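Local coordinates for protein TP_0956 (Treponema pallidum subsp. pallidum, PDB 3U64) that probably serves as the tetratricopeptide-repeat-like, protein-binding lipoprotein component of an unusual TRAP-type transporter, at residues G161-F166 with A181-L186; R265-D270 with K286-L291; Q46-V51 with I77-A82; V204-Y209 with H242-D247; A64-S69 with T148-G153. All coordinates share one frame; numbering follows the deposited sequence.

Overall arrangement
All five contacts join helices of one all-helical chain, consistent with membership of the TPR clan. Interaction 1 lies about 9 Å from the chain centre and touches two others: Gly161 packs on Ile77 of interaction 3, while Val183 and Leu186 pack on segment 204-209 of interaction 4. Interaction 4 touches interaction 2 through His242 and Ile243, their centres about 15 Å apart. Interactions 3 and 5 share helix 66-89, with centres about 21 Å apart; interactions 2 and 5 lie on opposite sides of the chain centre, about 33 Å apart. Sulfates, probably from the crystallisation liquor, bind at interactions 2 and 5 and lie near Lys207 of interaction 4; interaction 3 adjoins two other subunits.

Interaction 1. Residues G161-F166 with A181-L186; sequences GYVAAF and AAVMML
With its CG2 methyl anti to the carbonyl carbon, beside the backbone N (CG1 holds the opposite place, chi1 161°), Val163 faces Leu186, whose whole branch leaves beside the backbone N (chi1 -72°). These settings bring Val163 CG2 to 4.0 Å from Leu186 CD1, the two side chains crossing obliquely. The same Val163 CG2 lies 4.3 Å from Val183 CG2, one turn back on the second helix, so a single methyl serves two partners. The tightest point needs no long side chain: Tyr162 CB sits 3.5 Å from Ala182 CB, and here the backbones also come nearest, with Tyr162 CA 6.1 Å from Ala182 CA. The small methyl of Ala182 permits that approach, while the aromatic ring of Tyr162 is carried past it. No hydrogen bond links the two segments; the contact is pure van der Waals packing in the buried interior. Around the close point the short segment axes pass at 9.3 Å, with their N-to-C directions 138° apart, so successive helices 152-166 and 176-192 meet as a splayed, roughly antiparallel pair, consistent with a helical hairpin in a TPR-clan fold. The Tyr162 side chain also packs on Leu111, Ala114 and Arg115 of helix 96-124. Val183 and Leu186 also touch helix 196-211, at Phe208 and Tyr209, and at Val204 and Leu205, respectively, and Phe208 also touches Val163, so helices 152-166, 176-192 and 196-211 pack together as a three-helix cluster.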
# COMPACT_ATOMS: atom_id res chain seq x y z
N GLY A 161 -4.33 21.48 12.39
CA GLY A 161 -5.18 20.87 11.38
C GLY A 161 -6.04 21.90 10.67
O GLY A 161 -6.13 21.92 9.44
N TYR A 162 -6.65 22.78 11.45
CA TYR A 162 -7.53 23.79 10.87
C TYR A 162 -6.76 24.84 10.05
O TYR A 162 -7.18 25.21 8.96
CB TYR A 162 -8.42 24.44 11.95
CG TYR A 162 -9.64 23.61 12.31
CD1 TYR A 162 -9.73 22.95 13.53
CD2 TYR A 162 -10.71 23.47 11.43
CE1 TYR A 162 -10.84 22.19 13.87
CE2 TYR A 162 -11.84 22.73 11.77
CZ TYR A 162 -11.89 22.08 12.99
OH TYR A 162 -13.01 21.32 13.33
N VAL A 163 -5.63 25.31 10.58
CA VAL A 163 -4.77 26.23 9.85
C VAL A 163 -4.22 25.61 8.56
O VAL A 163 -4.10 26.29 7.54
CB VAL A 163 -3.59 26.70 10.73
CG1 VAL A 163 -2.48 27.26 9.88
CG2 VAL A 163 -4.07 27.74 11.75
N ALA A 164 -3.88 24.32 8.59
CA ALA A 164 -3.38 23.65 7.39
C ALA A 164 -4.53 23.52 6.37
O ALA A 164 -4.31 23.65 5.16
CB ALA A 164 -2.75 22.29 7.71
N ALA A 165 -5.76 23.30 6.86
CA ALA A 165 -6.89 23.22 5.92
C ALA A 165 -7.17 24.58 5.29
O ALA A 165 -7.47 24.66 4.10
CB ALA A 165 -8.16 22.66 6.60
N PHE A 166 -7.08 25.63 6.09
CA PHE A 166 -7.35 27.00 5.65
C PHE A 166 -6.37 27.42 4.54
O PHE A 166 -6.75 28.07 3.57
CB PHE A 166 -7.25 27.96 6.83
CG PHE A 166 -7.31 29.42 6.44
CD1 PHE A 166 -8.45 29.94 5.83
CD2 PHE A 166 -6.26 30.28 6.72
CE1 PHE A 166 -8.52 31.29 5.49
CE2 PHE A 166 -6.31 31.63 6.38
CZ PHE A 166 -7.44 32.14 5.77
N ALA A 181 -11.00 30.52 15.86
CA ALA A 181 -10.95 29.56 16.97
C ALA A 181 -9.67 28.74 16.97
O ALA A 181 -9.09 28.46 18.02
CB ALA A 181 -12.17 28.64 16.94
N ALA A 182 -9.23 28.33 15.78
CA ALA A 182 -8.02 27.51 15.67
C ALA A 182 -6.79 28.27 16.17
O ALA A 182 -5.99 27.75 16.96
CB ALA A 182 -7.81 27.05 14.21
N VAL A 183 -6.65 29.51 15.71
CA VAL A 183 -5.52 30.33 16.12
C VAL A 183 -5.57 30.61 17.61
O VAL A 183 -4.54 30.52 18.28
CB VAL A 183 -5.45 31.64 15.32
CG1 VAL A 183 -4.32 32.52 15.84
CG2 VAL A 183 -5.26 31.34 13.83
N MET A 184 -6.76 30.90 18.15
CA MET A 184 -6.90 31.13 19.58
C MET A 184 -6.50 29.88 20.39
O MET A 184 -5.91 30.00 21.47
CB MET A 184 -8.32 31.59 19.95
CG MET A 184 -8.73 32.96 19.40
SD MET A 184 -7.59 34.30 19.86
CE MET A 184 -6.75 34.58 18.30
N MET A 185 -6.81 28.70 19.87
CA MET A 185 -6.32 27.47 20.49
C MET A 185 -4.80 27.40 20.45
O MET A 185 -4.16 27.05 21.44
CB MET A 185 -6.94 26.22 19.85
CG MET A 185 -8.45 26.08 20.07
SD MET A 185 -9.10 24.48 19.49
CE MET A 185 -10.03 24.98 18.05
N LEU A 186 -4.21 27.73 19.31
CA LEU A 186 -2.75 27.76 19.22
C LEU A 186 -2.16 28.78 20.21
O LEU A 186 -1.22 28.48 20.97
CB LEU A 186 -2.31 28.03 17.78
CG LEU A 186 -2.53 26.88 16.79
CD1 LEU A 186 -2.30 27.32 15.36
CD2 LEU A 186 -1.64 25.68 17.11

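Interaction 2. Residues R265-D270 with K286-L291; sequences RALAID and KRARWL. With SO4 (sulfate ion), chain B.
Ala266 and Leu267 meet Ala288 and Arg289 in a helical hairpin, the last long one of the chain, formed by the successive helices 256-268 and 278-293. Its close point is alanine on alanine: Ala266 CB lies 4.1 Å from Ala288 CB. Leu267 comes over the same methyl from one side, its CD2 branch 3.9 Å from Ala288 CB, so Ala288 is gripped by two residues of the facing helix. Leu267 CD2 then reaches Arg289, whose NH2 lies 4.0 Å away; the methyl meets the guanidinium obliquely. A bend at chi3 (-104°) turns that group back towards Leu267. Arg289 NH1 is hydrogen-bonded to sulfate O1, which lies at the guanidinium edge, near its plane, though the very short 2.6 Å makes the exact pose of the ion doubtful. Lys286 approaches the ion by its aliphatic chain, CE being 3.5 Å from O3. The carbonyls of Ala266 and Ile269 both accept from the amide NE2 of Gln285, which ties the hairpin by polar bonds beside the apolar centre. Inside, then, the contact is hydrocarbon alone; at its rim the positive charge of Arg289 is probably balanced by the sulfate, most likely an ion from the crystallisation liquor.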
# COMPACT_ATOMS: atom_id res chain seq x y z
N ARG A 265 21.37 26.51 5.53
CA ARG A 265 21.39 25.99 6.89
C ARG A 265 20.49 24.76 7.05
O ARG A 265 20.91 23.78 7.65
CB ARG A 265 21.07 27.09 7.89
CG ARG A 265 22.21 28.09 8.03
CD ARG A 265 22.00 29.05 9.17
NE ARG A 265 21.03 30.08 8.83
CZ ARG A 265 21.31 31.38 8.72
NH1 ARG A 265 22.54 31.82 8.95
NH2 ARG A 265 20.35 32.23 8.40
N ALA A 266 19.28 24.79 6.49
CA ALA A 266 18.40 23.61 6.51
C ALA A 266 19.08 22.40 5.89
O ALA A 266 18.96 21.30 6.39
CB ALA A 266 17.07 23.89 5.79
N LEU A 267 19.79 22.62 4.79
CA LEU A 267 20.45 21.53 4.06
C LEU A 267 21.79 21.07 4.64
O LEU A 267 22.33 20.05 4.23
CB LEU A 267 20.62 21.91 2.58
CG LEU A 267 19.28 22.10 1.84
CD1 LEU A 267 19.48 22.54 0.40
CD2 LEU A 267 18.46 20.83 1.90
N ALA A 268 22.35 21.84 5.57
CA ALA A 268 23.64 21.46 6.16
C ALA A 268 23.45 20.37 7.22
O ALA A 268 24.39 19.67 7.58
CB ALA A 268 24.36 22.69 6.74
N ILE A 269 22.22 20.23 7.71
CA ILE A 269 21.92 19.22 8.71
C ILE A 269 22.09 17.80 8.17
O ILE A 269 21.63 17.45 7.08
CB ILE A 269 20.51 19.43 9.30
CG1 ILE A 269 20.42 20.79 10.01
CG2 ILE A 269 20.12 18.27 10.25
CD1 ILE A 269 18.99 21.34 10.09
N ASP A 270 22.79 16.97 8.94
CA ASP A 270 23.01 15.59 8.55
C ASP A 270 21.98 14.68 9.24
O ASP A 270 22.05 14.47 10.47
CB ASP A 270 24.45 15.15 8.85
CG ASP A 270 24.71 13.70 8.51
OD1 ASP A 270 23.83 13.06 7.90
OD2 ASP A 270 25.81 13.19 8.86
N LYS A 286 13.96 17.66 1.50
CA LYS A 286 13.38 17.60 0.16
C LYS A 286 12.67 18.91 -0.17
O LYS A 286 12.79 19.42 -1.28
CB LYS A 286 12.36 16.46 0.02
CG LYS A 286 12.96 15.09 -0.09
CD LYS A 286 11.92 14.10 -0.60
CE LYS A 286 11.49 14.43 -2.03
NZ LYS A 286 10.54 13.43 -2.60
N ARG A 287 11.92 19.43 0.80
CA ARG A 287 11.21 20.69 0.59
C ARG A 287 12.16 21.91 0.39
O ARG A 287 11.92 22.74 -0.48
CB ARG A 287 10.25 20.95 1.75
CG ARG A 287 9.52 22.26 1.62
CD ARG A 287 8.03 22.07 1.49
NE ARG A 287 7.35 23.36 1.36
CZ ARG A 287 6.88 23.85 0.22
NH1 ARG A 287 6.99 23.15 -0.91
NH2 ARG A 287 6.30 25.04 0.21
N ALA A 288 13.22 22.00 1.19
CA ALA A 288 14.22 23.06 1.04
C ALA A 288 14.95 22.96 -0.30
O ALA A 288 15.20 23.97 -0.95
CB ALA A 288 15.23 23.01 2.21
N ARG A 289 15.29 21.75 -0.72
CA ARG A 289 15.87 21.55 -2.05
C ARG A 289 14.94 22.08 -3.15
O ARG A 289 15.39 22.72 -4.10
CB ARG A 289 16.15 20.07 -2.28
CG ARG A 289 17.61 19.74 -2.50
CD ARG A 289 17.87 18.26 -2.28
NE ARG A 289 18.52 18.02 -0.99
CZ ARG A 289 18.14 17.11 -0.09
NH1 ARG A 289 17.11 16.31 -0.33
NH2 ARG A 289 18.81 16.99 1.04
N TRP A 290 13.65 21.79 -3.03
CA TRP A 290 12.68 22.27 -4.02
C TRP A 290 12.59 23.81 -4.03
O TRP A 290 12.58 24.43 -5.09
CB TRP A 290 11.31 21.68 -3.73
CG TRP A 290 10.24 22.09 -4.67
CD1 TRP A 290 9.94 21.51 -5.87
CD2 TRP A 290 9.29 23.14 -4.48
NE1 TRP A 290 8.87 22.15 -6.45
CE2 TRP A 290 8.46 23.16 -5.62
CE3 TRP A 290 9.07 24.08 -3.47
CZ2 TRP A 290 7.41 24.08 -5.77
CZ3 TRP A 290 8.04 25.00 -3.63
CH2 TRP A 290 7.22 24.99 -4.77
N LEU A 291 12.51 24.41 -2.85
CA LEU A 291 12.49 25.86 -2.73
C LEU A 291 13.69 26.48 -3.43
O LEU A 291 13.54 27.41 -4.23
CB LEU A 291 12.44 26.28 -1.27
CG LEU A 291 11.09 26.11 -0.56
CD1 LEU A 291 11.23 26.30 0.94
CD2 LEU A 291 10.05 27.08 -1.14
S SO4 B . 15.48 15.29 -3.80
O1 SO4 B . 16.42 15.79 -2.80
O2 SO4 B . 15.31 13.85 -3.60
O3 SO4 B . 14.21 15.98 -3.62
O4 SO4 B . 15.99 15.55 -5.14

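Interaction 3. Residues Q46-V51 with I77-A82; sequences QSLPLV and IMYANA
Tyr79 spans the gap to Leu48 and Pro49 with its ring, and the packed part of the contact is confined to that ring. Its first torsion (chi1 -177°) sets CG anti to the backbone N and sends the phenol straight across. Near the root of the ring, Tyr79 CD1 lies 4.1 Å from Leu48 CB and 4.3 Å from Leu48 CD1; at the far end, Tyr79 OH comes 4.0 Å from Pro49 CG. Both residues meet the ring obliquely, and the long direction of the phenol crosses the proline at about a right angle. The backbones stay well apart, with Leu48 CA 7.7 Å from Tyr79 CA, so the ring bridges the distance. Helices 41-61 and 66-89 form the first long hairpin of this all-helical, TPR-like chain, and the contact lies where helix 41-61 kinks: a proline nitrogen has no hydrogen to give to the turn before, and the N of Leu50 makes no such bond either. Away from the phenol the contact thins out. Leu48 is partly exposed, and beyond its meeting with Tyr79 it packs on Phe35 and Phe83, while Met78, next to Tyr79, directs its end away from the opposite helix. The other border is an assembly surface: Pro49 touches Gln46, and Tyr79 touches Leu43, of a second subunit. Leu50, also turned away from Tyr79, packs on Leu50 of a third subunit, which places the kinked helix at the junction of three copies of the protein.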
# COMPACT_ATOMS: atom_id res chain seq x y z
N GLN A 46 3.53 3.74 1.87
CA GLN A 46 2.73 2.55 1.54
C GLN A 46 2.20 1.81 2.76
O GLN A 46 1.20 1.10 2.66
CB GLN A 46 3.53 1.59 0.66
CG GLN A 46 3.90 2.21 -0.68
CD GLN A 46 4.54 1.21 -1.61
OE1 GLN A 46 4.08 0.08 -1.74
NE2 GLN A 46 5.61 1.64 -2.28
N SER A 47 2.84 1.99 3.90
CA SER A 47 2.39 1.30 5.11
C SER A 47 1.49 2.15 5.99
O SER A 47 0.68 1.61 6.74
CB SER A 47 3.57 0.72 5.90
OG SER A 47 4.57 1.70 6.14
N LEU A 48 1.57 3.47 5.89
CA LEU A 48 0.79 4.32 6.79
C LEU A 48 -0.76 4.19 6.66
O LEU A 48 -1.47 4.22 7.66
CB LEU A 48 1.25 5.78 6.71
CG LEU A 48 2.42 6.15 7.63
CD1 LEU A 48 2.70 7.65 7.59
CD2 LEU A 48 2.14 5.70 9.06
N PRO A 49 -1.28 4.02 5.43
CA PRO A 49 -2.75 3.94 5.31
C PRO A 49 -3.45 2.91 6.23
O PRO A 49 -4.40 3.30 6.92
CB PRO A 49 -2.97 3.62 3.83
CG PRO A 49 -1.77 4.26 3.15
CD PRO A 49 -0.62 4.00 4.10
N LEU A 50 -3.03 1.65 6.26
CA LEU A 50 -3.73 0.69 7.13
C LEU A 50 -3.56 1.07 8.59
O LEU A 50 -4.48 0.92 9.38
CB LEU A 50 -3.29 -0.75 6.90
CG LEU A 50 -4.00 -1.85 7.71
CD1 LEU A 50 -5.55 -1.76 7.68
CD2 LEU A 50 -3.54 -3.22 7.21
N VAL A 51 -2.38 1.59 8.94
CA VAL A 51 -2.15 2.12 10.29
C VAL A 51 -3.17 3.21 10.67
O VAL A 51 -3.76 3.18 11.75
CB VAL A 51 -0.72 2.69 10.38
CG1 VAL A 51 -0.50 3.35 11.72
CG2 VAL A 51 0.29 1.56 10.16
N ILE A 77 -3.23 14.28 10.11
CA ILE A 77 -2.64 15.58 9.75
C ILE A 77 -1.22 15.45 9.17
O ILE A 77 -0.88 16.10 8.17
CB ILE A 77 -2.65 16.57 10.95
CG1 ILE A 77 -4.09 16.93 11.30
CG2 ILE A 77 -1.86 17.84 10.61
CD1 ILE A 77 -4.25 17.52 12.66
N MET A 78 -0.41 14.58 9.77
CA MET A 78 0.96 14.35 9.28
C MET A 78 0.94 13.63 7.95
O MET A 78 1.69 13.99 7.03
CB MET A 78 1.75 13.54 10.29
CG MET A 78 1.72 14.17 11.68
SD MET A 78 2.82 13.33 12.84
CE MET A 78 4.40 14.01 12.30
N TYR A 79 0.10 12.61 7.84
CA TYR A 79 -0.07 11.97 6.55
C TYR A 79 -0.54 12.98 5.50
O TYR A 79 0.01 13.04 4.40
CB TYR A 79 -1.08 10.84 6.64
CG TYR A 79 -1.23 10.10 5.35
CD1 TYR A 79 -0.32 9.12 4.98
CD2 TYR A 79 -2.28 10.39 4.48
CE1 TYR A 79 -0.44 8.44 3.79
CE2 TYR A 79 -2.42 9.71 3.28
CZ TYR A 79 -1.49 8.73 2.95
OH TYR A 79 -1.60 8.05 1.75
N ALA A 80 -1.55 13.77 5.83
CA ALA A 80 -2.08 14.71 4.84
C ALA A 80 -0.97 15.60 4.31
O ALA A 80 -0.89 15.87 3.11
CB ALA A 80 -3.20 15.54 5.41
N ASN A 81 -0.10 16.06 5.20
CA ASN A 81 0.96 16.95 4.77
C ASN A 81 2.04 16.22 3.97
O ASN A 81 2.32 16.57 2.82
CB ASN A 81 1.62 17.62 5.97
CG ASN A 81 2.87 18.39 5.57
OD1 ASN A 81 3.01 18.81 4.43
ND2 ASN A 81 3.78 18.56 6.51
N ALA A 82 2.64 15.23 4.59
CA ALA A 82 3.79 14.55 4.00
C ALA A 82 3.45 13.74 2.75
O ALA A 82 4.24 13.69 1.83
CB ALA A 82 4.48 13.67 5.04

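Interaction 4. Residues V204-Y209 with H242-D247; sequences VLTKFY and HITYAD
Thr206 and Thr244 present their methyls to each other, CG2 to CG2 at 3.8 Å, with the two side chains slanting across one another. Both threonines share one rotation, the hydroxyl beside the backbone N and the methyl anti to it (chi1 -59° for Thr206 and -67° for Thr244), so their methyls point into the interface while the oxygens stay close to the backbone. Thr206 OG1 is hydrogen-bonded to the carbonyl of Trp202, one turn earlier. Thr244 OG1 has two partners, the carbonyl of Asp240 and the amide ND2 of Asn203, the latter a polar tie to the opposite helix. Lys207 passes Thr244 at about a right angle, using only its aliphatic part: CG is 4.0 Å from Thr244 CG2, and CD is 4.0 Å from Thr244 OG1. The methyl of Thr244 thus touches both Thr206 and Lys207, which come at it from directions about a right angle apart. Helices 196-211 and 240-250 are not chain neighbours; helix 220-233 comes between them, and packing of a helix on the next but one is a regular feature of TPR-type superhelices. Thr206 also touches that intervening helix at Ala226 and Phe227. Beyond the threonines the contact turns towards solvent, where the exposed Lys207, bent at chi3 (-79°), sends its ammonium to a sulfate in a weak, long ion pair.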
# COMPACT_ATOMS: atom_id res chain seq x y z
N VAL A 204 3.97 27.02 13.67
CA VAL A 204 2.69 27.09 12.97
C VAL A 204 2.12 28.51 12.99
O VAL A 204 1.58 28.98 12.00
CB VAL A 204 1.67 26.08 13.51
CG1 VAL A 204 0.35 26.23 12.80
CG2 VAL A 204 2.20 24.67 13.36
N LEU A 205 2.29 29.22 14.11
CA LEU A 205 1.78 30.59 14.21
C LEU A 205 2.52 31.53 13.26
O LEU A 205 1.92 32.43 12.65
CB LEU A 205 1.82 31.12 15.65
CG LEU A 205 0.75 30.53 16.56
CD1 LEU A 205 0.94 30.95 18.03
CD2 LEU A 205 -0.62 30.95 16.04
N THR A 206 3.83 31.34 13.15
CA THR A 206 4.63 32.18 12.25
C THR A 206 4.06 32.05 10.85
O THR A 206 3.77 33.03 10.18
CB THR A 206 6.11 31.77 12.23
OG1 THR A 206 6.64 31.86 13.56
CG2 THR A 206 6.92 32.70 11.29
N LYS A 207 3.87 30.80 10.42
CA LYS A 207 3.34 30.53 9.10
C LYS A 207 1.94 31.11 8.93
O LYS A 207 1.65 31.71 7.91
CB LYS A 207 3.38 29.04 8.80
CG LYS A 207 4.80 28.52 8.73
CD LYS A 207 4.92 27.11 8.12
CE LYS A 207 4.56 26.05 9.13
NZ LYS A 207 4.74 24.68 8.54
N PHE A 208 1.08 30.96 9.93
CA PHE A 208 -0.25 31.52 9.80
C PHE A 208 -0.20 33.04 9.64
O PHE A 208 -0.78 33.58 8.69
CB PHE A 208 -1.17 31.17 10.98
CG PHE A 208 -2.48 31.95 10.99
CD1 PHE A 208 -3.58 31.52 10.24
CD2 PHE A 208 -2.58 33.14 11.70
CE1 PHE A 208 -4.79 32.26 10.22
CE2 PHE A 208 -3.78 33.88 11.70
CZ PHE A 208 -4.88 33.44 10.95
N TYR A 209 0.47 33.72 10.56
CA TYR A 209 0.47 35.19 10.56
C TYR A 209 1.05 35.74 9.28
O TYR A 209 0.56 36.73 8.77
CB TYR A 209 1.25 35.75 11.75
CG TYR A 209 0.55 35.53 13.04
CD1 TYR A 209 -0.83 35.72 13.15
CD2 TYR A 209 1.24 35.10 14.16
CE1 TYR A 209 -1.49 35.50 14.34
CE2 TYR A 209 0.59 34.87 15.35
CZ TYR A 209 -0.77 35.06 15.44
OH TYR A 209 -1.40 34.83 16.63
N HIS A 242 14.47 26.89 9.82
CA HIS A 242 15.18 27.56 8.71
C HIS A 242 14.26 27.75 7.51
O HIS A 242 14.21 28.83 6.91
CB HIS A 242 16.46 26.80 8.28
CG HIS A 242 17.47 26.65 9.38
ND1 HIS A 242 18.16 27.72 9.91
CD2 HIS A 242 17.90 25.55 10.06
CE1 HIS A 242 18.97 27.29 10.87
NE2 HIS A 242 18.83 25.98 10.98
N ILE A 243 13.52 26.70 7.16
CA ILE A 243 12.58 26.74 6.03
C ILE A 243 11.46 27.76 6.27
O ILE A 243 11.11 28.54 5.39
CB ILE A 243 11.98 25.36 5.75
CG1 ILE A 243 13.10 24.43 5.25
CG2 ILE A 243 10.79 25.47 4.76
CD1 ILE A 243 12.70 22.98 5.12
N THR A 244 10.92 27.75 7.49
CA THR A 244 9.91 28.74 7.85
C THR A 244 10.43 30.17 7.66
O THR A 244 9.75 31.03 7.09
CB THR A 244 9.40 28.51 9.27
OG1 THR A 244 8.68 27.27 9.32
CG2 THR A 244 8.50 29.68 9.72
N TYR A 245 11.66 30.43 8.13
CA TYR A 245 12.27 31.74 7.94
C TYR A 245 12.32 32.13 6.46
O TYR A 245 11.92 33.23 6.08
CB TYR A 245 13.67 31.78 8.54
CG TYR A 245 14.28 33.16 8.53
CD1 TYR A 245 13.83 34.14 9.41
CD2 TYR A 245 15.31 33.49 7.64
CE1 TYR A 245 14.38 35.42 9.40
CE2 TYR A 245 15.87 34.76 7.63
CZ TYR A 245 15.40 35.73 8.51
OH TYR A 245 15.94 36.99 8.52
N ALA A 246 12.79 31.21 5.63
CA ALA A 246 12.94 31.47 4.20
C ALA A 246 11.60 31.67 3.49
O ALA A 246 11.41 32.62 2.74
CB ALA A 246 13.72 30.33 3.53
N ASP A 247 10.67 30.77 3.77
CA ASP A 247 9.42 30.67 3.05
C ASP A 247 8.36 31.66 3.51
O ASP A 247 7.73 32.35 2.70
CB ASP A 247 8.90 29.24 3.20
CG ASP A 247 7.75 28.93 2.28
OD1 ASP A 247 7.65 29.58 1.22
OD2 ASP A 247 6.96 28.02 2.61

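Interaction 5. Residues A64-S69 with T148-G153; sequences AHRGLS and TRVDVG. With SO4 (sulfate ion), chain E.
The guanidinium of Arg66 takes Asp151 OD1 at its edge, almost in its own plane, while the methyl Val150 CG1 approaches the same group obliquely, 4.3 Å from Arg66 NH1. The bond is a nearly straight salt bridge: Arg66 NH2 donates to Asp151 OD1 at 3.0 Å and 164°, meeting the oxygen close to the line of its C-O bond. The planes are 32° apart and one bond is made, OD2 being taken by other partners. A bend at chi3 (59°) helps swing the arginine into place, and its NE is held by Ser120. Asp151 OD2 accepts from Thr148 N on its anti side at 2.8 Å and is hydrogen-bonded to the hydroxyl of Tyr125, which should fix the rotation of the group. Arg149 NH2 gives a straight bond to O1 of a sulfate, probably from the crystallisation liquor, at 3.0 Å, and its guanidinium makes a cation-pi contact with Trp193. At the start of the first helix, His65 ND1 accepts from Leu68 N at 3.1 Å. His65 thus side-chain caps the N-terminus of helix 66-89, and beside it the salt bridge joins that helix to the turn that opens helix 152-166, across helix 96-124.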
# COMPACT_ATOMS: atom_id res chain seq x y z
N ALA A 64 -13.76 7.57 24.36
CA ALA A 64 -13.41 8.36 25.56
C ALA A 64 -11.93 8.26 25.87
O ALA A 64 -11.44 8.85 26.83
CB ALA A 64 -14.22 7.93 26.76
N HIS A 65 -11.21 7.51 25.05
CA HIS A 65 -9.77 7.44 25.22
C HIS A 65 -9.16 8.67 24.53
O HIS A 65 -9.13 8.77 23.30
CB HIS A 65 -9.19 6.15 24.65
CG HIS A 65 -7.82 5.84 25.17
ND1 HIS A 65 -6.70 6.52 24.75
CD2 HIS A 65 -7.40 4.95 26.10
CE1 HIS A 65 -5.64 6.05 25.39
NE2 HIS A 65 -6.03 5.10 26.21
N ARG A 66 -8.68 9.59 25.35
CA ARG A 66 -8.15 10.85 24.84
C ARG A 66 -6.88 10.65 24.04
O ARG A 66 -6.69 11.28 22.99
CB ARG A 66 -7.91 11.81 25.99
CG ARG A 66 -9.20 12.21 26.72
CD ARG A 66 -8.91 13.35 27.65
NE ARG A 66 -8.38 14.50 26.91
CZ ARG A 66 -7.88 15.59 27.48
NH1 ARG A 66 -7.81 15.67 28.80
NH2 ARG A 66 -7.43 16.59 26.73
N GLY A 67 -6.01 9.76 24.52
CA GLY A 67 -4.78 9.44 23.81
C GLY A 67 -5.03 8.94 22.39
O GLY A 67 -4.30 9.31 21.45
N LEU A 68 -6.05 8.10 22.22
CA LEU A 68 -6.37 7.52 20.91
C LEU A 68 -6.96 8.57 19.98
O LEU A 68 -6.62 8.61 18.79
CB LEU A 68 -7.34 6.34 21.04
CG LEU A 68 -6.69 4.96 21.05
CD1 LEU A 68 -7.74 3.86 21.21
CD2 LEU A 68 -5.91 4.78 19.76
N SER A 69 -7.85 9.40 20.51
CA SER A 69 -8.36 10.57 19.79
C SER A 69 -7.23 11.40 19.24
O SER A 69 -7.19 11.69 18.04
CB SER A 69 -9.25 11.43 20.69
OG SER A 69 -10.52 10.82 20.85
N THR A 148 -5.58 23.20 30.49
CA THR A 148 -4.32 23.17 31.23
C THR A 148 -3.19 22.62 30.36
O THR A 148 -3.38 22.30 29.17
CB THR A 148 -4.46 22.28 32.45
OG1 THR A 148 -4.63 20.92 32.01
CG2 THR A 148 -5.69 22.71 33.26
N ARG A 149 -2.01 22.49 30.96
CA ARG A 149 -0.83 22.05 30.24
C ARG A 149 -1.06 20.67 29.66
O ARG A 149 -0.49 20.32 28.63
CB ARG A 149 0.40 22.06 31.15
CG ARG A 149 0.97 23.47 31.36
CD ARG A 149 1.92 23.56 32.55
NE ARG A 149 3.28 23.15 32.24
CZ ARG A 149 4.18 23.93 31.65
NH1 ARG A 149 3.86 25.17 31.29
NH2 ARG A 149 5.41 23.48 31.42
N VAL A 150 -1.91 19.90 30.32
CA VAL A 150 -2.25 18.56 29.86
C VAL A 150 -2.95 18.61 28.48
O VAL A 150 -2.88 17.64 27.73
CB VAL A 150 -3.11 17.83 30.93
CG1 VAL A 150 -3.89 16.69 30.33
CG2 VAL A 150 -2.22 17.33 32.05
N ASP A 151 -3.58 19.74 28.17
CA ASP A 151 -4.35 19.91 26.92
C ASP A 151 -3.55 20.50 25.77
O ASP A 151 -4.07 20.66 24.66
CB ASP A 151 -5.58 20.79 27.17
CG ASP A 151 -6.44 20.27 28.29
OD1 ASP A 151 -6.79 19.08 28.24
OD2 ASP A 151 -6.76 21.05 29.22
N VAL A 152 -2.28 20.82 26.01
CA VAL A 152 -1.48 21.55 25.04
C VAL A 152 -1.26 20.75 23.76
O VAL A 152 -1.44 21.29 22.67
CB VAL A 152 -0.16 22.01 25.64
CG1 VAL A 152 0.75 22.54 24.55
CG2 VAL A 152 -0.43 23.09 26.71
N GLY A 153 -0.90 19.48 23.88
CA GLY A 153 -0.77 18.62 22.71
C GLY A 153 -2.00 18.69 21.82
O GLY A 153 -1.91 18.84 20.59
S SO4 E . 7.64 26.43 29.82
O1 SO4 E . 7.54 24.99 30.04
O2 SO4 E . 6.55 27.15 30.49
O3 SO4 E . 8.93 26.87 30.36
O4 SO4 E . 7.59 26.71 28.39